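Long-range contacts in ditrans,polycis-undecaprenyl-diphosphate synthase ((2E,6E)-farnesyl-diphosphate specific) (Acinetobacter baumannii, PDB 6ACS), which probably condenses eight isopentenyl diphosphates onto (2E,6E)-farnesyl diphosphate to give undecaprenyl diphosphate, the precursor of the lipid carrier for bacterial cell-wall polysaccharides: residues Y7-H12 with V50-R55; V46-K51 with E220-L225; L80-I85 with P109-A114; L99-D104 with E117-Q122. One frame throughout, in Å; residues are numbered along the deposited sequence. Where two conformers were deposited one is given.

The four contacts form two pairs around a parallel sheet. Contacts 1 and 2, centres about 8 Å apart, share helix 42-52: its C-terminal end meets the segment leading into strand 12-17 in contact 1, and its side packs on helix 218-235, late in the chain, in contact 2. Contacts 3 and 4, centres about 10 Å apart, share helix 110-123, which packs on helix 71-95 and on strand 97-102, an outermost strand of the sheet within this chain. I85 joins this pair by touching F101 and A119. Contact 1 closes before contacts 3 and 4 open; these two, their segments alternating, fall between the segments of contact 2. Contacts 1 and 3 have centres about 29 Å apart.

Contact 1. Residues Y7-H12 with V50-R55; sequences YHLPQH and VKTGVR
R55 lies alongside Q11 where the N-terminal loop and the turn after helix 42-52 run into the sheet, and its side chain can be followed outward. Its CB rests 3.4 Å from Q11 O, the same carbonyl that accepts the backbone N-H of R55. That bond, R55 N to Q11 O at 2.9 Å, is bent: the angle at the hydrogen is 131° and the donor stands above the carbonyl plane. Along the chain, extended from CG to NE, R55 CD meets Q11 NE2 at 3.7 Å, and NE is a little farther from the same nitrogen. The two side chains point the same way, with amide and guanidinium planes 27° apart, and R55 NH2 makes a long, weak ion pair with E248. V54 sets both methyls against the carbonyls of segment 7-12: CG2 is 3.7 Å from P10 O, while CG1 faces Q11 O. At the other end, L9 CD1 reaches T52 O at 3.3 Å, and its CD2 lies against T52 CB. G53, with positive phi, ends the helix in a Schellman motif. The turn then leads into strand 56-61 next to strand 12-17, the helix-to-strand return of a beta-alpha-beta unit in a parallel sheet.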
loop_
_atom_site.group_PDB
_atom_site.type_symbol
_atom_site.label_atom_id
_atom_site.label_comp_id
_atom_site.label_asym_id
_atom_site.label_seq_id
_atom_site.Cartn_x
_atom_site.Cartn_y
_atom_site.Cartn_z
ATOM N N TYR B 7 2.546 -25.275 -7.135
ATOM C CA TYR B 7 3.381 -24.487 -6.238
ATOM C C TYR B 7 3.628 -23.113 -6.851
ATOM O O TYR B 7 4.081 -23.012 -7.996
ATOM C CB TYR B 7 4.709 -25.172 -5.940
ATOM C CG TYR B 7 5.225 -24.763 -4.583
ATOM C CD1 TYR B 7 5.932 -23.575 -4.389
ATOM C CD2 TYR B 7 4.943 -25.550 -3.474
ATOM C CE1 TYR B 7 6.358 -23.203 -3.109
ATOM C CE2 TYR B 7 5.364 -25.198 -2.211
ATOM C CZ TYR B 7 6.071 -24.027 -2.032
ATOM O OH TYR B 7 6.494 -23.711 -0.761
ATOM N N HIS B 8 3.378 -22.065 -6.078
ATOM C CA HIS B 8 3.433 -20.694 -6.578
ATOM C C HIS B 8 4.575 -19.967 -5.896
ATOM O O HIS B 8 4.596 -19.854 -4.670
ATOM C CB HIS B 8 2.122 -19.965 -6.294
ATOM C CG HIS B 8 0.922 -20.678 -6.826
ATOM N ND1 HIS B 8 0.699 -20.843 -8.176
ATOM C CD2 HIS B 8 -0.100 -21.300 -6.193
ATOM C CE1 HIS B 8 -0.421 -21.524 -8.352
ATOM N NE2 HIS B 8 -0.924 -21.814 -7.166
ATOM N N LEU B 9 5.558 -19.561 -6.681
ATOM C CA LEU B 9 6.712 -18.795 -6.228
ATOM C C LEU B 9 6.502 -17.316 -6.509
ATOM O O LEU B 9 5.965 -16.957 -7.563
ATOM C CB LEU B 9 7.985 -19.266 -6.919
ATOM C CG LEU B 9 8.557 -20.561 -6.338
ATOM C CD1 LEU B 9 9.512 -21.199 -7.322
ATOM C CD2 LEU B 9 9.270 -20.236 -5.023
ATOM N N PRO B 10 6.892 -16.423 -5.609
ATOM C CA PRO B 10 6.774 -14.988 -5.910
ATOM C C PRO B 10 7.800 -14.563 -6.950
ATOM O O PRO B 10 8.918 -15.089 -7.002
ATOM C CB PRO B 10 7.045 -14.310 -4.561
ATOM C CG PRO B 10 7.922 -15.281 -3.827
ATOM C CD PRO B 10 7.507 -16.681 -4.298
ATOM N N GLN B 11 7.412 -13.578 -7.777
ATOM C CA GLN B 11 8.371 -12.984 -8.707
ATOM C C GLN B 11 9.223 -11.920 -8.035
ATOM O O GLN B 11 10.364 -11.673 -8.445
ATOM C CB GLN B 11 7.651 -12.333 -9.894
ATOM C CG GLN B 11 6.528 -13.158 -10.490
ATOM C CD GLN B 11 6.652 -13.320 -11.993
ATOM O OE1 GLN B 11 6.077 -14.245 -12.575
ATOM N NE2 GLN B 11 7.406 -12.430 -12.630
ATOM N N HIS B 12 8.667 -11.258 -7.032
ATOM C CA HIS B 12 9.325 -10.133 -6.384
ATOM C C HIS B 12 8.971 -10.180 -4.902
ATOM O O HIS B 12 7.793 -10.114 -4.515
ATOM C CB HIS B 12 8.894 -8.825 -7.053
ATOM C CG HIS B 12 9.619 -7.602 -6.573
ATOM N ND1 HIS B 12 9.455 -6.378 -7.186
ATOM C CD2 HIS B 12 10.482 -7.395 -5.546
ATOM C CE1 HIS B 12 10.190 -5.470 -6.562
ATOM N NE2 HIS B 12 10.814 -6.057 -5.559
ATOM N N VAL B 50 17.766 -16.679 -5.526
ATOM C CA VAL B 50 18.386 -17.018 -6.804
ATOM C C VAL B 50 18.118 -18.474 -7.162
ATOM O O VAL B 50 17.790 -18.796 -8.312
ATOM C CB VAL B 50 19.900 -16.745 -6.750
ATOM C CG1 VAL B 50 20.599 -17.476 -7.884
ATOM C CG2 VAL B 50 20.186 -15.260 -6.810
ATOM N N LYS B 51 18.202 -19.373 -6.173
ATOM C CA LYS B 51 18.005 -20.801 -6.442
ATOM C C LYS B 51 16.562 -21.141 -6.798
ATOM O O LYS B 51 16.312 -22.187 -7.416
ATOM C CB LYS B 51 18.460 -21.626 -5.237
ATOM C CG LYS B 51 19.969 -21.591 -5.037
ATOM C CD LYS B 51 20.385 -22.321 -3.784
ATOM C CE LYS B 51 20.348 -23.823 -3.975
ATOM N NZ LYS B 51 20.948 -24.537 -2.807
ATOM N N THR B 52 15.594 -20.354 -6.326
ATOM C CA THR B 52 14.188 -20.626 -6.605
ATOM C C THR B 52 13.642 -19.842 -7.793
ATOM O O THR B 52 12.461 -19.987 -8.127
ATOM C CB THR B 52 13.339 -20.380 -5.354
ATOM O OG1 THR B 52 13.544 -19.042 -4.886
ATOM C CG2 THR B 52 13.749 -21.344 -4.268
ATOM N N GLY B 53 14.422 -18.951 -8.382
ATOM C CA GLY B 53 13.952 -18.263 -9.556
ATOM C C GLY B 53 13.222 -16.968 -9.280
ATOM O O GLY B 53 12.595 -16.434 -10.195
ATOM N N VAL B 54 13.287 -16.454 -8.052
ATOM C CA VAL B 54 12.731 -15.134 -7.760
ATOM C C VAL B 54 13.449 -14.102 -8.618
ATOM O O VAL B 54 14.680 -14.102 -8.707
ATOM C CB VAL B 54 12.884 -14.819 -6.264
ATOM C CG1 VAL B 54 12.404 -13.389 -5.948
ATOM C CG2 VAL B 54 12.140 -15.829 -5.416
ATOM N N ARG B 55 12.687 -13.221 -9.264
ATOM C CA ARG B 55 13.295 -12.258 -10.177
ATOM C C ARG B 55 13.812 -11.003 -9.483
ATOM O O ARG B 55 14.710 -10.335 -10.015
ATOM C CB ARG B 55 12.294 -11.842 -11.254
ATOM C CG ARG B 55 11.881 -12.994 -12.149
ATOM C CD ARG B 55 11.003 -12.521 -13.285
ATOM N NE ARG B 55 11.015 -13.465 -14.400
ATOM C CZ ARG B 55 11.920 -13.460 -15.377
ATOM N NH1 ARG B 55 12.899 -12.562 -15.378
ATOM N NH2 ARG B 55 11.847 -14.357 -16.354
#

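Contact 2. Residues V46-K51 with E220-L225; sequences VEHCVK and EFDHAL. With IPA (isopropyl alcohol), chain G.
Helices 42-52 and 218-235 pack side by side against the central parallel sheet of this alpha/beta fold, their short segments crossing at -42° with axes 11.2 Å apart. F221 opens the second segment's part in the contact. Its CG is anti to the backbone N (chi1 -175°), which directs the ring toward helix 42-52. There F221 CZ meets C49 SG at 3.6 Å, an oblique sulfur-aromatic contact. The ring also meets H48 rim to rim, the two planes nearly perpendicular, with F221 CE2 3.7 Å from H48 CD2. Toward the sheet, F221 touches I185, and C49 touches M129, so both side chains help to join the helices to the strands beneath.

D222 comes next and brings its carboxylate over one face of the H48 imidazole. D222 OD1 is only 2.9 Å from H48 NE2, yet the angle is too poor for a hydrogen bond, because the oxygen approaches above the ring. If the histidine were protonated, the nearby carboxylate would probably stabilise its charge. H223 takes no part in the contact with helix 42-52; the edge of its ring hydrogen-bonds the hydroxyl of an isopropyl alcohol, NE2 to O2 at 3.2 Å, and this alcohol, probably from the crystallisation liquor, is also held by Y207 OH. L225, one helical turn beyond F221, sets its CG over a face of the F221 ring, near the rim. Its CD1 branch meets the histidine tip to tip, lying in the plane of the H48 ring, 3.5 Å from H48 CD2.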
loop_
_atom_site.group_PDB
_atom_site.type_symbol
_atom_site.label_atom_id
_atom_site.label_comp_id
_atom_site.label_asym_id
_atom_site.label_seq_id
_atom_site.Cartn_x
_atom_site.Cartn_y
_atom_site.Cartn_z
ATOM N N VAL B 46 19.173 -14.157 -0.025
ATOM C CA VAL B 46 19.496 -13.836 -1.409
ATOM C C VAL B 46 19.760 -15.108 -2.204
ATOM O O VAL B 46 19.273 -15.279 -3.335
ATOM C CB VAL B 46 20.704 -12.884 -1.456
ATOM C CG1 VAL B 46 21.178 -12.720 -2.879
ATOM C CG2 VAL B 46 20.348 -11.539 -0.812
ATOM N N GLU B 47 20.571 -16.007 -1.637
ATOM C CA GLU B 47 20.896 -17.249 -2.343
ATOM C C GLU B 47 19.663 -18.122 -2.555
ATOM O O GLU B 47 19.522 -18.761 -3.608
ATOM C CB GLU B 47 21.992 -18.015 -1.596
ATOM C CG GLU B 47 23.289 -17.190 -1.537
ATOM C CD GLU B 47 24.367 -17.775 -0.642
ATOM O OE1 GLU B 47 24.387 -19.005 -0.452
ATOM O OE2 GLU B 47 25.200 -16.991 -0.133
ATOM N N HIS B 48 18.740 -18.144 -1.589
ATOM C CA HIS B 48 17.528 -18.928 -1.801
ATOM C C HIS B 48 16.682 -18.322 -2.916
ATOM O O HIS B 48 16.089 -19.048 -3.730
ATOM C CB HIS B 48 16.721 -19.038 -0.505
ATOM C CG HIS B 48 15.599 -20.026 -0.587
ATOM N ND1 HIS B 48 15.813 -21.384 -0.693
ATOM C CD2 HIS B 48 14.256 -19.854 -0.617
ATOM C CE1 HIS B 48 14.648 -22.009 -0.748
ATOM N NE2 HIS B 48 13.688 -21.104 -0.710
ATOM N N CYS B 49 16.609 -16.988 -2.968
ATOM C CA CYS B 49 15.856 -16.348 -4.042
ATOM C C CYS B 49 16.437 -16.719 -5.399
ATOM O O CYS B 49 15.695 -17.018 -6.340
ATOM C CB CYS B 49 15.840 -14.830 -3.852
ATOM S SG CYS B 49 14.775 -14.312 -2.476
ATOM N N VAL B 50 17.766 -16.679 -5.526
ATOM C CA VAL B 50 18.386 -17.018 -6.804
ATOM C C VAL B 50 18.118 -18.474 -7.162
ATOM O O VAL B 50 17.790 -18.796 -8.312
ATOM C CB VAL B 50 19.900 -16.745 -6.750
ATOM C CG1 VAL B 50 20.599 -17.476 -7.884
ATOM C CG2 VAL B 50 20.186 -15.260 -6.810
ATOM N N LYS B 51 18.202 -19.373 -6.173
ATOM C CA LYS B 51 18.005 -20.801 -6.442
ATOM C C LYS B 51 16.562 -21.141 -6.798
ATOM O O LYS B 51 16.312 -22.187 -7.416
ATOM C CB LYS B 51 18.460 -21.626 -5.237
ATOM C CG LYS B 51 19.969 -21.591 -5.037
ATOM C CD LYS B 51 20.385 -22.321 -3.784
ATOM C CE LYS B 51 20.348 -23.823 -3.975
ATOM N NZ LYS B 51 20.948 -24.537 -2.807
ATOM N N GLU B 220 12.971 -19.932 8.166
ATOM C CA GLU B 220 11.729 -19.175 8.285
ATOM C C GLU B 220 11.360 -18.515 6.971
ATOM O O GLU B 220 10.168 -18.374 6.662
ATOM C CB GLU B 220 11.794 -18.118 9.396
ATOM C CG GLU B 220 10.412 -17.454 9.559
ATOM C CD GLU B 220 10.239 -16.605 10.809
ATOM O OE1 GLU B 220 9.122 -16.089 11.018
ATOM O OE2 GLU B 220 11.199 -16.466 11.583
ATOM N N PHE B 221 12.356 -18.107 6.186
ATOM C CA PHE B 221 12.068 -17.605 4.842
ATOM C C PHE B 221 11.387 -18.671 3.988
ATOM O O PHE B 221 10.433 -18.373 3.254
ATOM C CB PHE B 221 13.361 -17.102 4.193
ATOM C CG PHE B 221 13.163 -16.456 2.852
ATOM C CD1 PHE B 221 12.487 -15.250 2.755
ATOM C CD2 PHE B 221 13.708 -17.012 1.708
ATOM C CE1 PHE B 221 12.306 -14.629 1.513
ATOM C CE2 PHE B 221 13.556 -16.401 0.466
ATOM C CZ PHE B 221 12.839 -15.201 0.369
ATOM N N ASP B 222 11.870 -19.923 4.067
ATOM C CA ASP B 222 11.228 -21.022 3.348
ATOM C C ASP B 222 9.790 -21.185 3.801
ATOM O O ASP B 222 8.889 -21.442 2.988
ATOM C CB ASP B 222 11.964 -22.347 3.591
ATOM C CG ASP B 222 13.382 -22.381 3.021
ATOM O OD1 ASP B 222 13.721 -21.565 2.143
ATOM O OD2 ASP B 222 14.162 -23.244 3.494
ATOM N N HIS B 223 9.559 -21.083 5.111
ATOM C CA HIS B 223 8.194 -21.156 5.620
ATOM C C HIS B 223 7.335 -20.031 5.047
ATOM O O HIS B 223 6.176 -20.253 4.680
ATOM C CB HIS B 223 8.210 -21.115 7.150
ATOM C CG HIS B 223 6.853 -20.970 7.774
ATOM N ND1 HIS B 223 5.918 -21.982 7.776
ATOM C CD2 HIS B 223 6.274 -19.922 8.407
ATOM C CE1 HIS B 223 4.823 -21.568 8.388
ATOM N NE2 HIS B 223 5.011 -20.317 8.777
ATOM N N ALA B 224 7.875 -18.811 4.990
ATOM C CA ALA B 224 7.096 -17.691 4.463
ATOM C C ALA B 224 6.727 -17.927 3.000
ATOM O O ALA B 224 5.600 -17.630 2.582
ATOM C CB ALA B 224 7.875 -16.380 4.603
ATOM N N LEU B 225 7.669 -18.448 2.209
ATOM C CA LEU B 225 7.370 -18.769 0.812
ATOM C C LEU B 225 6.304 -19.854 0.717
ATOM O O LEU B 225 5.437 -19.813 -0.168
ATOM C CB LEU B 225 8.645 -19.187 0.079
ATOM C CG LEU B 225 9.710 -18.105 -0.082
ATOM C CD1 LEU B 225 10.966 -18.658 -0.756
ATOM C CD2 LEU B 225 9.155 -17.006 -0.932
HETATM C C1 IPA G . 1.548 -18.202 8.696
HETATM C C2 IPA G . 2.164 -17.371 9.814
HETATM C C3 IPA G . 1.956 -15.888 9.526
HETATM O O2 IPA G . 3.541 -17.666 9.900
#

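Contact 3. Residues L80-I85 with P109-A114; sequences LLEETI and PSHLVA
L112 holds CG anti to its backbone N (chi1 174°), while E82 has CG beside its own N (chi1 -66°) and an extended chain beyond; these torsions send the leucine branches and the carboxylate across the gap between two helices. The pairing is helix-on-helix packing in an alpha/beta fold: helices 71-95 and 110-123, joined in the chain through strand 97-102, run roughly parallel here, 23° apart. L112 fills the interface. Its CD2 touches L81 CD2 at 3.8 Å, and its CD1 meets I85 CD1 at 4.0 Å, each pair of side chains crossing at about a right angle. The aliphatic part of E82 joins in, with CG 3.8 Å from L112 CD1. The E82 carboxylate then lies beside the first turn of helix 110-123, which begins after P109 at the N-cap. Its OE2 is 3.5 Å from L112 N, with no hydrogen bond between the two, although the helix N-terminus would probably favour the negative charge. OE1 has K79 as a long, weak ionic partner. Finally H111, with its ring plane steeply inclined to the carboxylate, turns an edge to it, CD2 lying 3.9 Å from E82 OE2.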
loop_
_atom_site.group_PDB
_atom_site.type_symbol
_atom_site.label_atom_id
_atom_site.label_comp_id
_atom_site.label_asym_id
_atom_site.label_seq_id
_atom_site.Cartn_x
_atom_site.Cartn_y
_atom_site.Cartn_z
ATOM N N LEU B 80 29.070 1.733 7.341
ATOM C CA LEU B 80 28.713 0.321 7.330
ATOM C C LEU B 80 28.080 -0.056 6.001
ATOM O O LEU B 80 28.396 -1.103 5.426
ATOM C CB LEU B 80 27.771 0.016 8.492
ATOM C CG LEU B 80 27.527 -1.452 8.812
ATOM C CD1 LEU B 80 28.847 -2.182 9.040
ATOM C CD2 LEU B 80 26.636 -1.549 10.044
ATOM N N LEU B 81 27.192 0.799 5.494
ATOM C CA LEU B 81 26.578 0.556 4.194
ATOM C C LEU B 81 27.628 0.494 3.092
ATOM O O LEU B 81 27.599 -0.408 2.246
ATOM C CB LEU B 81 25.547 1.653 3.902
ATOM C CG LEU B 81 24.846 1.614 2.550
ATOM C CD1 LEU B 81 24.060 0.318 2.409
ATOM C CD2 LEU B 81 23.920 2.823 2.410
ATOM N N GLU B 82 28.578 1.431 3.101
ATOM C CA GLU B 82 29.625 1.430 2.076
ATOM C C GLU B 82 30.451 0.147 2.128
ATOM O O GLU B 82 30.727 -0.482 1.093
ATOM C CB GLU B 82 30.526 2.654 2.242
ATOM C CG GLU B 82 29.832 3.979 1.983
ATOM C CD GLU B 82 30.682 5.172 2.385
ATOM O OE1 GLU B 82 31.710 4.969 3.062
ATOM O OE2 GLU B 82 30.322 6.312 2.022
ATOM N N GLU B 83 30.862 -0.255 3.333
ATOM C CA GLU B 83 31.655 -1.473 3.470
ATOM C C GLU B 83 30.856 -2.694 3.037
ATOM O O GLU B 83 31.406 -3.636 2.453
ATOM C CB GLU B 83 32.132 -1.628 4.913
ATOM C CG GLU B 83 33.416 -2.413 5.053
ATOM C CD GLU B 83 34.562 -1.547 5.530
ATOM O OE1 GLU B 83 34.310 -0.604 6.315
ATOM O OE2 GLU B 83 35.713 -1.803 5.114
ATOM N N THR B 84 29.552 -2.696 3.315
ATOM C CA THR B 84 28.718 -3.829 2.934
ATOM C C THR B 84 28.547 -3.911 1.419
ATOM O O THR B 84 28.571 -5.008 0.843
ATOM C CB THR B 84 27.372 -3.728 3.649
ATOM O OG1 THR B 84 27.600 -3.642 5.068
ATOM C CG2 THR B 84 26.500 -4.939 3.335
ATOM N N ILE B 85 28.367 -2.768 0.755
ATOM C CA ILE B 85 28.310 -2.773 -0.707
ATOM C C ILE B 85 29.607 -3.343 -1.274
ATOM O O ILE B 85 29.597 -4.185 -2.193
ATOM C CB ILE B 85 28.029 -1.355 -1.240
ATOM C CG1 ILE B 85 26.647 -0.873 -0.781
ATOM C CG2 ILE B 85 28.135 -1.324 -2.755
ATOM C CD1 ILE B 85 26.386 0.573 -1.088
ATOM N N PRO B 109 26.209 11.229 1.272
ATOM C CA PRO B 109 27.610 11.589 1.021
ATOM C C PRO B 109 27.992 11.229 -0.406
ATOM O O PRO B 109 27.580 10.195 -0.939
ATOM C CB PRO B 109 28.390 10.744 2.040
ATOM C CG PRO B 109 27.387 10.330 3.074
ATOM C CD PRO B 109 26.066 10.247 2.365
ATOM N N SER B 110 28.798 12.095 -1.022
ATOM C CA SER B 110 29.160 11.898 -2.422
ATOM C C SER B 110 29.889 10.576 -2.637
ATOM O O SER B 110 29.734 9.951 -3.693
ATOM C CB SER B 110 29.997 13.077 -2.921
ATOM O OG SER B 110 31.120 13.295 -2.090
ATOM N N HIS B 111 30.684 10.135 -1.658
ATOM C CA HIS B 111 31.407 8.874 -1.811
ATOM C C HIS B 111 30.443 7.691 -1.846
ATOM O O HIS B 111 30.647 6.734 -2.605
ATOM C CB HIS B 111 32.419 8.709 -0.682
ATOM C CG HIS B 111 33.363 7.566 -0.885
ATOM N ND1 HIS B 111 34.418 7.626 -1.772
ATOM C CD2 HIS B 111 33.406 6.329 -0.333
ATOM C CE1 HIS B 111 35.077 6.482 -1.748
ATOM N NE2 HIS B 111 34.481 5.677 -0.885
ATOM N N LEU B 112 29.385 7.742 -1.032
ATOM C CA LEU B 112 28.369 6.694 -1.070
ATOM C C LEU B 112 27.615 6.704 -2.392
ATOM O O LEU B 112 27.302 5.641 -2.939
ATOM C CB LEU B 112 27.387 6.858 0.090
ATOM C CG LEU B 112 26.183 5.899 0.092
ATOM C CD1 LEU B 112 26.604 4.433 0.087
ATOM C CD2 LEU B 112 25.261 6.191 1.258
ATOM N N VAL B 113 27.291 7.893 -2.907
ATOM C CA VAL B 113 26.605 7.980 -4.193
ATOM C C VAL B 113 27.465 7.376 -5.295
ATOM O O VAL B 113 26.984 6.597 -6.131
ATOM C CB VAL B 113 26.230 9.438 -4.509
ATOM C CG1 VAL B 113 25.569 9.514 -5.878
ATOM C CG2 VAL B 113 25.323 9.994 -3.423
ATOM N N ALA B 114 28.754 7.725 -5.309
ATOM C CA ALA B 114 29.660 7.172 -6.310
ATOM C C ALA B 114 29.762 5.658 -6.179
ATOM O O ALA B 114 29.794 4.941 -7.187
ATOM C CB ALA B 114 31.039 7.826 -6.185
#

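Contact 4. Residues L99-D104 with E117-Q122; sequences LRFIGD and EDAEQQ
Strand 99-102 and helix 117-122 run at 141° to each other, only 7.1 Å apart at closest approach, with L99 and E120 nearest across the gap. E120 does most of the joining. Its extended side chain lies beside the strand, CG packing 3.3 Å from L99 O, and ends with OE2 accepting the backbone N-H of F101. That bond is 3.0 Å from F101 N to E120 OE2, fairly straight at 154°, and uses the anti lone pair of the oxygen. R105 NH2 forms a salt bridge with the same OE2 and also bonds F101 O, so one guanidinium bridges the carboxylate and the strand and would probably offset the negative charge. R100 turns its charged end elsewhere, to a salt bridge with D177. Closer to the helix backbone, a water donates to both L99 O and E120 O, bridging strand and helix. E120 CA adds a CA-H...O contact to L99 O. On the sheet side, A119 sets its CB against L99 CD2 at 3.7 Å and, in the plane of the ring, at the F101 edge, 4.0 Å from CE1. R100 and I102 hydrogen-bond through their backbones to the region of strand 129-134, whereas the outer N-H of F101 is taken by the helix side chain. This is the first strand-helix step of the beta-alpha-beta unit 97-102, 110-123, 129-134, at an edge of the chain's parallel sheet.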
loop_
_atom_site.group_PDB
_atom_site.type_symbol
_atom_site.label_atom_id
_atom_site.label_comp_id
_atom_site.label_asym_id
_atom_site.label_seq_id
_atom_site.Cartn_x
_atom_site.Cartn_y
_atom_site.Cartn_z
ATOM N N LEU B 99 22.766 -5.346 -8.770
ATOM C CA LEU B 99 22.510 -4.513 -7.604
ATOM C C LEU B 99 21.872 -3.193 -8.022
ATOM O O LEU B 99 22.294 -2.566 -9.001
ATOM C CB LEU B 99 23.815 -4.247 -6.855
ATOM C CG LEU B 99 23.755 -3.684 -5.439
ATOM C CD1 LEU B 99 22.802 -4.494 -4.575
ATOM C CD2 LEU B 99 25.152 -3.688 -4.850
ATOM N N ARG B 100 20.862 -2.767 -7.261
ATOM C CA ARG B 100 20.171 -1.511 -7.510
ATOM C C ARG B 100 19.915 -0.817 -6.179
ATOM O O ARG B 100 19.831 -1.465 -5.134
ATOM C CB ARG B 100 18.852 -1.775 -8.256
ATOM C CG ARG B 100 18.171 -0.531 -8.771
ATOM C CD ARG B 100 16.852 -0.838 -9.481
ATOM N NE ARG B 100 17.012 -1.670 -10.667
ATOM C CZ ARG B 100 16.094 -1.790 -11.623
ATOM N NH1 ARG B 100 14.951 -1.119 -11.533
ATOM N NH2 ARG B 100 16.317 -2.578 -12.667
ATOM N N PHE B 101 19.811 0.513 -6.214
ATOM C CA PHE B 101 19.497 1.279 -5.019
ATOM C C PHE B 101 18.309 2.178 -5.317
ATOM O O PHE B 101 18.209 2.733 -6.417
ATOM C CB PHE B 101 20.703 2.102 -4.563
ATOM C CG PHE B 101 21.914 1.265 -4.311
ATOM C CD1 PHE B 101 22.811 1.008 -5.337
ATOM C CD2 PHE B 101 22.114 0.674 -3.068
ATOM C CE1 PHE B 101 23.924 0.206 -5.121
ATOM C CE2 PHE B 101 23.233 -0.138 -2.839
ATOM C CZ PHE B 101 24.130 -0.368 -3.869
ATOM N N ILE B 102 17.383 2.273 -4.362
ATOM C CA ILE B 102 16.276 3.217 -4.500
ATOM C C ILE B 102 16.262 4.132 -3.288
ATOM O O ILE B 102 16.744 3.775 -2.207
ATOM C CB ILE B 102 14.903 2.537 -4.660
ATOM C CG1 ILE B 102 14.651 1.614 -3.468
ATOM C CG2 ILE B 102 14.832 1.789 -6.007
ATOM C CD1 ILE B 102 13.297 0.888 -3.533
ATOM N N GLY B 103 15.718 5.328 -3.483
ATOM C CA GLY B 103 15.664 6.328 -2.441
ATOM C C GLY B 103 16.262 7.639 -2.893
ATOM O O GLY B 103 16.760 7.786 -4.009
ATOM N N ASP B 104 16.194 8.609 -1.993
ATOM C CA ASP B 104 16.680 9.958 -2.237
ATOM C C ASP B 104 18.194 9.955 -2.155
ATOM O O ASP B 104 18.763 9.544 -1.137
ATOM C CB ASP B 104 16.061 10.887 -1.200
ATOM C CG ASP B 104 16.350 12.360 -1.445
ATOM O OD1 ASP B 104 17.127 12.739 -2.353
ATOM O OD2 ASP B 104 15.758 13.153 -0.686
ATOM N N GLU B 117 26.606 4.132 -7.662
ATOM C CA GLU B 117 26.661 4.149 -9.123
ATOM C C GLU B 117 27.613 3.081 -9.651
ATOM O O GLU B 117 27.300 2.372 -10.622
ATOM C CB GLU B 117 27.073 5.538 -9.603
ATOM C CG GLU B 117 26.039 6.581 -9.260
ATOM C CD GLU B 117 26.549 7.997 -9.420
ATOM O OE1 GLU B 117 27.783 8.197 -9.487
ATOM O OE2 GLU B 117 25.712 8.918 -9.463
ATOM N N ASP B 118 28.772 2.939 -9.006
ATOM C CA ASP B 118 29.751 1.939 -9.415
ATOM C C ASP B 118 29.206 0.526 -9.247
ATOM O O ASP B 118 29.408 -0.327 -10.115
ATOM C CB ASP B 118 31.040 2.118 -8.610
ATOM C CG ASP B 118 31.729 3.448 -8.884
ATOM O OD1 ASP B 118 31.408 4.098 -9.902
ATOM O OD2 ASP B 118 32.600 3.839 -8.076
ATOM N N ALA B 119 28.513 0.255 -8.136
ATOM C CA ALA B 119 27.954 -1.076 -7.921
ATOM C C ALA B 119 26.890 -1.399 -8.962
ATOM O O ALA B 119 26.840 -2.524 -9.495
ATOM C CB ALA B 119 27.371 -1.185 -6.508
ATOM N N GLU B 120 26.022 -0.429 -9.262
ATOM C CA GLU B 120 24.995 -0.675 -10.269
ATOM C C GLU B 120 25.616 -0.962 -11.628
ATOM O O GLU B 120 25.221 -1.923 -12.301
ATOM C CB GLU B 120 24.027 0.503 -10.352
ATOM C CG GLU B 120 23.125 0.642 -9.136
ATOM C CD GLU B 120 22.189 1.838 -9.229
ATOM O OE1 GLU B 120 22.534 2.792 -9.956
ATOM O OE2 GLU B 120 21.116 1.824 -8.585
ATOM N N GLN B 121 26.619 -0.170 -12.032
ATOM C CA GLN B 121 27.241 -0.387 -13.339
ATOM C C GLN B 121 28.032 -1.688 -13.380
ATOM O O GLN B 121 28.030 -2.386 -14.399
ATOM C CB GLN B 121 28.146 0.789 -13.709
ATOM C CG GLN B 121 27.414 2.099 -13.956
ATOM C CD GLN B 121 28.354 3.295 -13.969
ATOM O OE1 GLN B 121 29.578 3.142 -13.894
ATOM N NE2 GLN B 121 27.786 4.493 -14.086
ATOM N N GLN B 122 28.703 -2.042 -12.281
ATOM C CA GLN B 122 29.499 -3.261 -12.267
ATOM C C GLN B 122 28.624 -4.501 -12.331
ATOM O O GLN B 122 29.077 -5.543 -12.813
ATOM C CB GLN B 122 30.368 -3.316 -11.009
ATOM C CG GLN B 122 31.580 -2.403 -11.004
ATOM C CD GLN B 122 32.544 -2.757 -9.889
ATOM O OE1 GLN B 122 32.949 -3.911 -9.750
ATOM N NE2 GLN B 122 32.917 -1.765 -9.089
HETATM O O HOH W 1 22.624 -3.022 -11.599
#